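Local coordinates for protein telomerase reverse transcriptase (Candida tropicalis MYA-3404, PDB 6ZD1) that probably extends chromosome ends as a reverse transcriptase, adding simple telomeric repeats by copying a template within the RNA component of telomerase, at residues I274-Q277 with K278-S282; I657-F660 with A661-N664; Y672-T675 with C676-T680. All blocks are in the same frame, centred on the assembly; numbering follows the deposited sequence.

Contact 1 (I274-Q277 with K278-S282); sequences IFYQ and KYTLS
Five backbone hydrogen bonds join I274-Q277 to K278-S282, and their spacing changes half-way. K278 N to I274 O and Y279 N to F275 O are ordinary i to i+4 bonds. The oxygen of Y276 then accepts twice. T280 N reaches Y276 O at 3.0 Å from above the carbonyl plane, with an N-H...O angle of 142°. L281 N lies 2.9 Å from Y276 O, nearly along the C=O axis, and makes the straighter bond at 162°. S282 N skips likewise to Q277 O, at 3.0 Å. The i to i+5 bonds mark a wider pi-type turn inside helix 263-298, a long helix in the reverse transcriptase region of this telomerase subunit.

The Y276 ring packs against the widened turn. Y276 turns its ring opposite its own nitrogen (chi1 -175°), which carries it onto two residues there. Its CE2 lies 3.6 Å from T280 CG2, and on the other side of the ring Y276 CE1 comes within 3.5 Å of L281 CG; both approach the ring obliquely. F229 stacks on the same tyrosine, and V434 of helix 428-440 touches Y276, T280 and L281. F275 and Y279 instead run side by side in the same direction, F275 CD2 being 3.9 Å from Y279 CE1, with K278 CG over one face of the Y279 ring at 3.9 Å from its plane.

The polar ends of K278 and S282 find partners outside these segments: K278 NZ forms a salt bridge with E379, and S282 OG hydrogen-bonds E668 and Q286.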
loop_
_atom_site.group_PDB
_atom_site.type_symbol
_atom_site.label_atom_id
_atom_site.label_comp_id
_atom_site.label_asym_id
_atom_site.label_seq_id
_atom_site.Cartn_x
_atom_site.Cartn_y
_atom_site.Cartn_z
ATOM N N ILE A 274 -1.526 15.945 -13.604
ATOM C CA ILE A 274 -2.644 15.058 -13.915
ATOM C C ILE A 274 -2.669 14.725 -15.401
ATOM O O ILE A 274 -2.895 13.572 -15.791
ATOM C CB ILE A 274 -3.970 15.693 -13.455
ATOM C CG1 ILE A 274 -4.036 15.762 -11.932
ATOM C CG2 ILE A 274 -5.159 14.920 -14.000
ATOM C CD1 ILE A 274 -5.299 16.419 -11.422
ATOM N N PHE A 275 -2.445 15.724 -16.257
ATOM C CA PHE A 275 -2.388 15.449 -17.688
ATOM C C PHE A 275 -1.104 14.718 -18.057
ATOM O O PHE A 275 -1.106 13.861 -18.950
ATOM C CB PHE A 275 -2.512 16.746 -18.486
ATOM C CG PHE A 275 -3.879 17.357 -18.431
ATOM C CD1 PHE A 275 -4.056 18.705 -18.680
ATOM C CD2 PHE A 275 -4.988 16.583 -18.131
ATOM C CE1 PHE A 275 -5.311 19.269 -18.631
ATOM C CE2 PHE A 275 -6.249 17.143 -18.080
ATOM C CZ PHE A 275 -6.411 18.490 -18.329
ATOM N N TYR A 276 0.004 15.040 -17.384
ATOM C CA TYR A 276 1.245 14.311 -17.624
ATOM C C TYR A 276 1.117 12.856 -17.190
ATOM O O TYR A 276 1.600 11.950 -17.879
ATOM C CB TYR A 276 2.405 14.992 -16.897
ATOM C CG TYR A 276 3.763 14.381 -17.175
ATOM C CD1 TYR A 276 4.425 13.633 -16.207
ATOM C CD2 TYR A 276 4.385 14.558 -18.405
ATOM C CE1 TYR A 276 5.670 13.079 -16.459
ATOM C CE2 TYR A 276 5.626 14.006 -18.665
ATOM C CZ TYR A 276 6.263 13.268 -17.691
ATOM O OH TYR A 276 7.500 12.721 -17.952
ATOM N N GLN A 277 0.451 12.611 -16.061
ATOM C CA GLN A 277 0.266 11.239 -15.602
ATOM C C GLN A 277 -0.672 10.474 -16.526
ATOM O O GLN A 277 -0.404 9.317 -16.870
ATOM C CB GLN A 277 -0.267 11.237 -14.169
ATOM C CG GLN A 277 -0.376 9.863 -13.527
ATOM C CD GLN A 277 -0.894 9.934 -12.097
ATOM O OE1 GLN A 277 -1.580 10.886 -11.719
ATOM N NE2 GLN A 277 -0.560 8.928 -11.295
ATOM N N LYS A 278 -1.752 11.118 -16.975
ATOM C CA LYS A 278 -2.753 10.412 -17.768
ATOM C C LYS A 278 -2.246 10.107 -19.171
ATOM O O LYS A 278 -2.427 8.988 -19.671
ATOM C CB LYS A 278 -4.043 11.229 -17.842
ATOM C CG LYS A 278 -5.095 10.626 -18.768
ATOM C CD LYS A 278 -6.321 11.519 -18.895
ATOM C CE LYS A 278 -6.953 11.784 -17.538
ATOM N NZ LYS A 278 -8.102 12.726 -17.626
ATOM N N TYR A 279 -1.609 11.083 -19.822
ATOM C CA TYR A 279 -1.276 10.978 -21.237
ATOM C C TYR A 279 0.176 10.605 -21.518
ATOM O O TYR A 279 0.474 10.174 -22.636
ATOM C CB TYR A 279 -1.592 12.299 -21.954
ATOM C CG TYR A 279 -3.053 12.696 -21.925
ATOM C CD1 TYR A 279 -3.527 13.607 -20.990
ATOM C CD2 TYR A 279 -3.953 12.166 -22.834
ATOM C CE1 TYR A 279 -4.860 13.975 -20.962
ATOM C CE2 TYR A 279 -5.287 12.526 -22.815
ATOM C CZ TYR A 279 -5.735 13.431 -21.879
ATOM O OH TYR A 279 -7.064 13.789 -21.860
ATOM N N THR A 280 1.088 10.778 -20.563
ATOM C CA THR A 280 2.488 10.455 -20.813
ATOM C C THR A 280 3.004 9.318 -19.942
ATOM O O THR A 280 3.523 8.330 -20.474
ATOM C CB THR A 280 3.358 11.714 -20.624
ATOM O OG1 THR A 280 2.841 12.780 -21.435
ATOM C CG2 THR A 280 4.796 11.440 -21.035
ATOM N N LEU A 281 2.843 9.403 -18.619
ATOM C CA LEU A 281 3.425 8.392 -17.737
ATOM C C LEU A 281 2.676 7.070 -17.833
ATOM O O LEU A 281 3.294 6.001 -17.906
ATOM C CB LEU A 281 3.434 8.886 -16.289
ATOM C CG LEU A 281 4.581 9.806 -15.872
ATOM C CD1 LEU A 281 4.526 10.075 -14.375
ATOM C CD2 LEU A 281 5.921 9.209 -16.268
ATOM N N SER A 282 1.345 7.117 -17.795
ATOM C CA SER A 282 0.570 5.882 -17.893
ATOM C C SER A 282 0.845 5.124 -19.185
ATOM O O SER A 282 1.055 3.899 -19.118
ATOM C CB SER A 282 -0.922 6.194 -17.725
ATOM O OG SER A 282 -1.697 5.009 -17.784
#

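Contact 2 (I657-F660 with A661-N664)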
loop_
_atom_site.group_PDB
_atom_site.type_symbol
_atom_site.label_atom_id
_atom_site.label_comp_id
_atom_site.label_asym_id
_atom_site.label_seq_id
_atom_site.Cartn_x
_atom_site.Cartn_y
_atom_site.Cartn_z
ATOM N N ILE A 657 -11.235 -0.291 -3.464
ATOM C CA ILE A 657 -11.075 0.449 -4.710
ATOM C C ILE A 657 -10.652 1.883 -4.423
ATOM O O ILE A 657 -9.769 2.429 -5.095
ATOM C CB ILE A 657 -12.368 0.388 -5.542
ATOM C CG1 ILE A 657 -12.683 -1.057 -5.935
ATOM C CG2 ILE A 657 -12.229 1.231 -6.795
ATOM C CD1 ILE A 657 -11.609 -1.698 -6.787
ATOM N N GLU A 658 -11.249 2.500 -3.399
ATOM C CA GLU A 658 -10.921 3.881 -3.064
ATOM C C GLU A 658 -9.472 4.007 -2.611
ATOM O O GLU A 658 -8.741 4.891 -3.076
ATOM C CB GLU A 658 -11.871 4.383 -1.973
ATOM C CG GLU A 658 -12.167 5.879 -1.983
ATOM C CD GLU A 658 -11.179 6.688 -1.160
ATOM O OE1 GLU A 658 -11.274 7.935 -1.170
ATOM O OE2 GLU A 658 -10.311 6.078 -0.500
ATOM N N LYS A 659 -9.023 3.111 -1.730
ATOM C CA LYS A 659 -7.647 3.201 -1.254
ATOM C C LYS A 659 -6.651 2.864 -2.358
ATOM O O LYS A 659 -5.556 3.434 -2.391
ATOM C CB LYS A 659 -7.445 2.290 -0.042
ATOM C CG LYS A 659 -6.167 2.571 0.730
ATOM C CD LYS A 659 -6.180 1.919 2.103
ATOM C CE LYS A 659 -4.909 2.250 2.868
ATOM N NZ LYS A 659 -4.944 1.756 4.273
ATOM N N PHE A 660 -7.018 1.972 -3.284
ATOM C CA PHE A 660 -6.135 1.673 -4.410
ATOM C C PHE A 660 -5.974 2.884 -5.321
ATOM O O PHE A 660 -4.868 3.169 -5.795
ATOM C CB PHE A 660 -6.669 0.484 -5.211
ATOM C CG PHE A 660 -5.893 0.206 -6.469
ATOM C CD1 PHE A 660 -6.300 0.731 -7.687
ATOM C CD2 PHE A 660 -4.749 -0.576 -6.433
ATOM C CE1 PHE A 660 -5.579 0.478 -8.847
ATOM C CE2 PHE A 660 -4.026 -0.836 -7.590
ATOM C CZ PHE A 660 -4.441 -0.307 -8.796
ATOM N N ALA A 661 -7.070 3.592 -5.602
ATOM C CA ALA A 661 -6.978 4.806 -6.404
ATOM C C ALA A 661 -6.255 5.912 -5.646
ATOM O O ALA A 661 -5.508 6.697 -6.242
ATOM C CB ALA A 661 -8.372 5.261 -6.829
ATOM N N ARG A 662 -6.468 5.991 -4.330
ATOM C CA ARG A 662 -5.769 6.982 -3.517
ATOM C C ARG A 662 -4.260 6.781 -3.586
ATOM O O ARG A 662 -3.504 7.733 -3.818
ATOM C CB ARG A 662 -6.256 6.899 -2.068
ATOM C CG ARG A 662 -6.855 8.179 -1.498
ATOM C CD ARG A 662 -7.541 7.888 -0.168
ATOM N NE ARG A 662 -6.640 7.217 0.766
ATOM C CZ ARG A 662 -7.035 6.388 1.730
ATOM N NH1 ARG A 662 -8.323 6.107 1.889
ATOM N NH2 ARG A 662 -6.137 5.828 2.531
ATOM N N VAL A 663 -3.805 5.542 -3.391
ATOM C CA VAL A 663 -2.371 5.276 -3.326
ATOM C C VAL A 663 -1.707 5.565 -4.667
ATOM O O VAL A 663 -0.743 6.336 -4.746
ATOM C CB VAL A 663 -2.118 3.831 -2.862
ATOM C CG1 VAL A 663 -0.660 3.455 -3.066
ATOM C CG2 VAL A 663 -2.500 3.685 -1.399
ATOM N N ASN A 664 -2.212 4.965 -5.741
ATOM C CA ASN A 664 -1.568 5.099 -7.041
ATOM C C ASN A 664 -1.991 6.345 -7.804
ATOM O O ASN A 664 -1.340 6.692 -8.795
ATOM C CB ASN A 664 -1.853 3.860 -7.886
ATOM C CG ASN A 664 -1.573 2.588 -7.133
ATOM O OD1 ASN A 664 -0.423 2.272 -6.837
ATOM N ND2 ASN A 664 -2.625 1.856 -6.799
#
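E658 and R662 form the charged pair of this helical stretch, an i to i+4 salt bridge in which NH1 of R662 donates to E658 OE2 at 3.1 Å. It lies in the last turns of helix 642-664. The oxygen offers its syn lone pair, but the fit is skewed, with an N-H...O angle of 142°. OE2 stands 26° out of the guanidinium plane. The two planar groups are turned 59° apart. A bend at chi2 of E658 brings the carboxylate forward to the arginine, where OE2 also lies 3.3 Å from R662 CD. A long, weak ion pair joins the other carboxylate oxygen to R123.

Four i to i+4 backbone bonds carry the helix through A661, R662, V663 and N664. At the last of them F660 O accepts N664 N at 3.2 Å and, weakly, N664 ND2 at 2.8 Å. That amide is held more firmly from outside, OD1 by the backbone N of F604 and ND2 by the carbonyl of L602.

Packing flanks these polar groups. The aliphatic chain of K659 passes one face of the guanidinium, with CG 3.6 Å above its plane and offset toward the rim. K659 NZ and R662 NH2 are 4.6 Å apart, a proximity of like charges probably eased by E122, which forms a salt bridge with the lysine, and by L597 O, which accepts its hydrogen bond. Farther round the helix the F660 ring, steeply inclined to the amide plane, carries ND2 of N664 over one face but offset toward the rim, F660 CE2 lying 3.1 Å from N664 ND2.

Contact 3 (Y672-T675 with C676-T680)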
loop_
_atom_site.group_PDB
_atom_site.type_symbol
_atom_site.label_atom_id
_atom_site.label_comp_id
_atom_site.label_asym_id
_atom_site.label_seq_id
_atom_site.Cartn_x
_atom_site.Cartn_y
_atom_site.Cartn_z
ATOM N N TYR A 672 -9.609 -4.383 -13.472
ATOM C CA TYR A 672 -9.037 -5.706 -13.240
ATOM C C TYR A 672 -9.194 -6.121 -11.781
ATOM O O TYR A 672 -9.494 -7.283 -11.485
ATOM C CB TYR A 672 -7.562 -5.713 -13.656
ATOM C CG TYR A 672 -6.824 -7.011 -13.385
ATOM C CD1 TYR A 672 -6.881 -8.071 -14.286
ATOM C CD2 TYR A 672 -6.052 -7.169 -12.238
ATOM C CE1 TYR A 672 -6.202 -9.256 -14.042
ATOM C CE2 TYR A 672 -5.370 -8.350 -11.987
ATOM C CZ TYR A 672 -5.448 -9.388 -12.890
ATOM O OH TYR A 672 -4.769 -10.559 -12.636
ATOM N N LEU A 673 -9.046 -5.171 -10.856
ATOM C CA LEU A 673 -9.127 -5.512 -9.440
ATOM C C LEU A 673 -10.565 -5.782 -9.021
ATOM O O LEU A 673 -10.822 -6.689 -8.222
ATOM C CB LEU A 673 -8.517 -4.396 -8.594
ATOM C CG LEU A 673 -8.247 -4.743 -7.129
ATOM C CD1 LEU A 673 -7.286 -5.920 -7.026
ATOM C CD2 LEU A 673 -7.702 -3.534 -6.383
ATOM N N LEU A 674 -11.517 -5.010 -9.551
ATOM C CA LEU A 674 -12.918 -5.214 -9.191
ATOM C C LEU A 674 -13.394 -6.606 -9.588
ATOM O O LEU A 674 -14.104 -7.270 -8.823
ATOM C CB LEU A 674 -13.791 -4.142 -9.844
ATOM C CG LEU A 674 -15.286 -4.179 -9.526
ATOM C CD1 LEU A 674 -15.501 -4.156 -8.028
ATOM C CD2 LEU A 674 -16.011 -3.014 -10.187
ATOM N N THR A 675 -13.000 -7.076 -10.774
ATOM C CA THR A 675 -13.453 -8.393 -11.206
ATOM C C THR A 675 -12.702 -9.513 -10.497
ATOM O O THR A 675 -13.282 -10.577 -10.253
ATOM C CB THR A 675 -13.331 -8.530 -12.726
ATOM O OG1 THR A 675 -11.965 -8.379 -13.123
ATOM C CG2 THR A 675 -14.173 -7.467 -13.414
ATOM N N CYS A 676 -11.433 -9.296 -10.135
ATOM C CA CYS A 676 -10.756 -10.267 -9.280
ATOM C C CYS A 676 -11.406 -10.338 -7.904
ATOM O O CYS A 676 -11.467 -11.417 -7.300
ATOM C CB CYS A 676 -9.272 -9.922 -9.146
ATOM S SG CYS A 676 -8.278 -10.299 -10.604
ATOM N N ILE A 677 -11.921 -9.210 -7.407
ATOM C CA ILE A 677 -12.628 -9.215 -6.130
ATOM C C ILE A 677 -13.909 -10.032 -6.237
ATOM O O ILE A 677 -14.225 -10.832 -5.349
ATOM C CB ILE A 677 -12.922 -7.775 -5.679
ATOM C CG1 ILE A 677 -11.641 -7.066 -5.245
ATOM C CG2 ILE A 677 -13.937 -7.762 -4.552
ATOM C CD1 ILE A 677 -11.855 -5.595 -4.963
ATOM N N LYS A 678 -14.658 -9.854 -7.328
ATOM C CA LYS A 678 -15.880 -10.630 -7.516
ATOM C C LYS A 678 -15.579 -12.122 -7.531
ATOM O O LYS A 678 -16.265 -12.913 -6.873
ATOM C CB LYS A 678 -16.574 -10.218 -8.814
ATOM C CG LYS A 678 -17.016 -8.768 -8.855
ATOM C CD LYS A 678 -17.640 -8.447 -10.201
ATOM C CE LYS A 678 -18.112 -7.009 -10.268
ATOM N NZ LYS A 678 -18.744 -6.737 -11.590
ATOM N N ILE A 679 -14.537 -12.522 -8.260
ATOM C CA ILE A 679 -14.193 -13.939 -8.339
ATOM C C ILE A 679 -13.761 -14.462 -6.975
ATOM O O ILE A 679 -14.185 -15.543 -6.546
ATOM C CB ILE A 679 -13.106 -14.157 -9.403
ATOM C CG1 ILE A 679 -13.633 -13.718 -10.772
ATOM C CG2 ILE A 679 -12.661 -15.612 -9.421
ATOM C CD1 ILE A 679 -12.612 -13.791 -11.878
ATOM N N THR A 680 -12.930 -13.695 -6.261
ATOM C CA THR A 680 -12.492 -14.119 -4.933
ATOM C C THR A 680 -13.665 -14.217 -3.964
ATOM O O THR A 680 -13.756 -15.169 -3.179
ATOM C CB THR A 680 -11.429 -13.162 -4.401
ATOM O OG1 THR A 680 -10.316 -13.146 -5.301
ATOM C CG2 THR A 680 -10.955 -13.611 -3.032
#
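The sulfur of C676 sits over one face of the Y672 ring, 3.9 Å from the ring centroid and only 20° off the ring normal. It is displaced toward the hydroxyl-bearing end of the ring, with Y672 CZ and CE2 both 3.8 Å from C676 SG. Two torsions bring the groups together: the tyrosine ring extends away from its own nitrogen (chi1 176°), while SG lies beside the nitrogen of C676 (chi1 -75°).

Backbone bonding underlies the pair. Y672 O accepts C676 N at 3.1 Å and also the hydroxyl of T675, whose OG1 stands 3.2 Å from Y672 O; both donors approach the same face of the carbonyl. Further along, I677 CD1 packs 4.3 Å from L673 CG, and the extended chain of K678 brings CE to 4.1 Å from L674 CG. The lysine NZ continues to the carbonyls of L701 and Y699.

L609 and R613 of helix 609-637 touch Y672 and C676 respectively, and I653 of helix 642-664 meets L674 and I677. With its i to i+4 bonds and Cys sulfur-aromatic contact, this is regular alpha-helix, packed on those two helices in what is probably the C-terminal helical (thumb) domain of telomerase reverse transcriptases.

Overall arrangement
All three contacts are local, within one helix each, on three different helices. Contact 2 lies nearest the middle of the chain, its centre about 9 Å from the chain centre, against about 18 Å for contact 3 and 21 Å for contact 1; each is partly buried, and only contact 2 has no exposed residue. Its chemistry is the most charged, whereas contact 1 relies on tyrosine and aliphatic packing round a widened turn and contact 3 on sulfur over a ring. Contact 2 touches both others: Q277 packs against N664, and F660 CG lies 4.2 Å from L673 CD2 across consecutive helices. Contacts 1 and 3 stay about 13 Å apart at their nearest atoms.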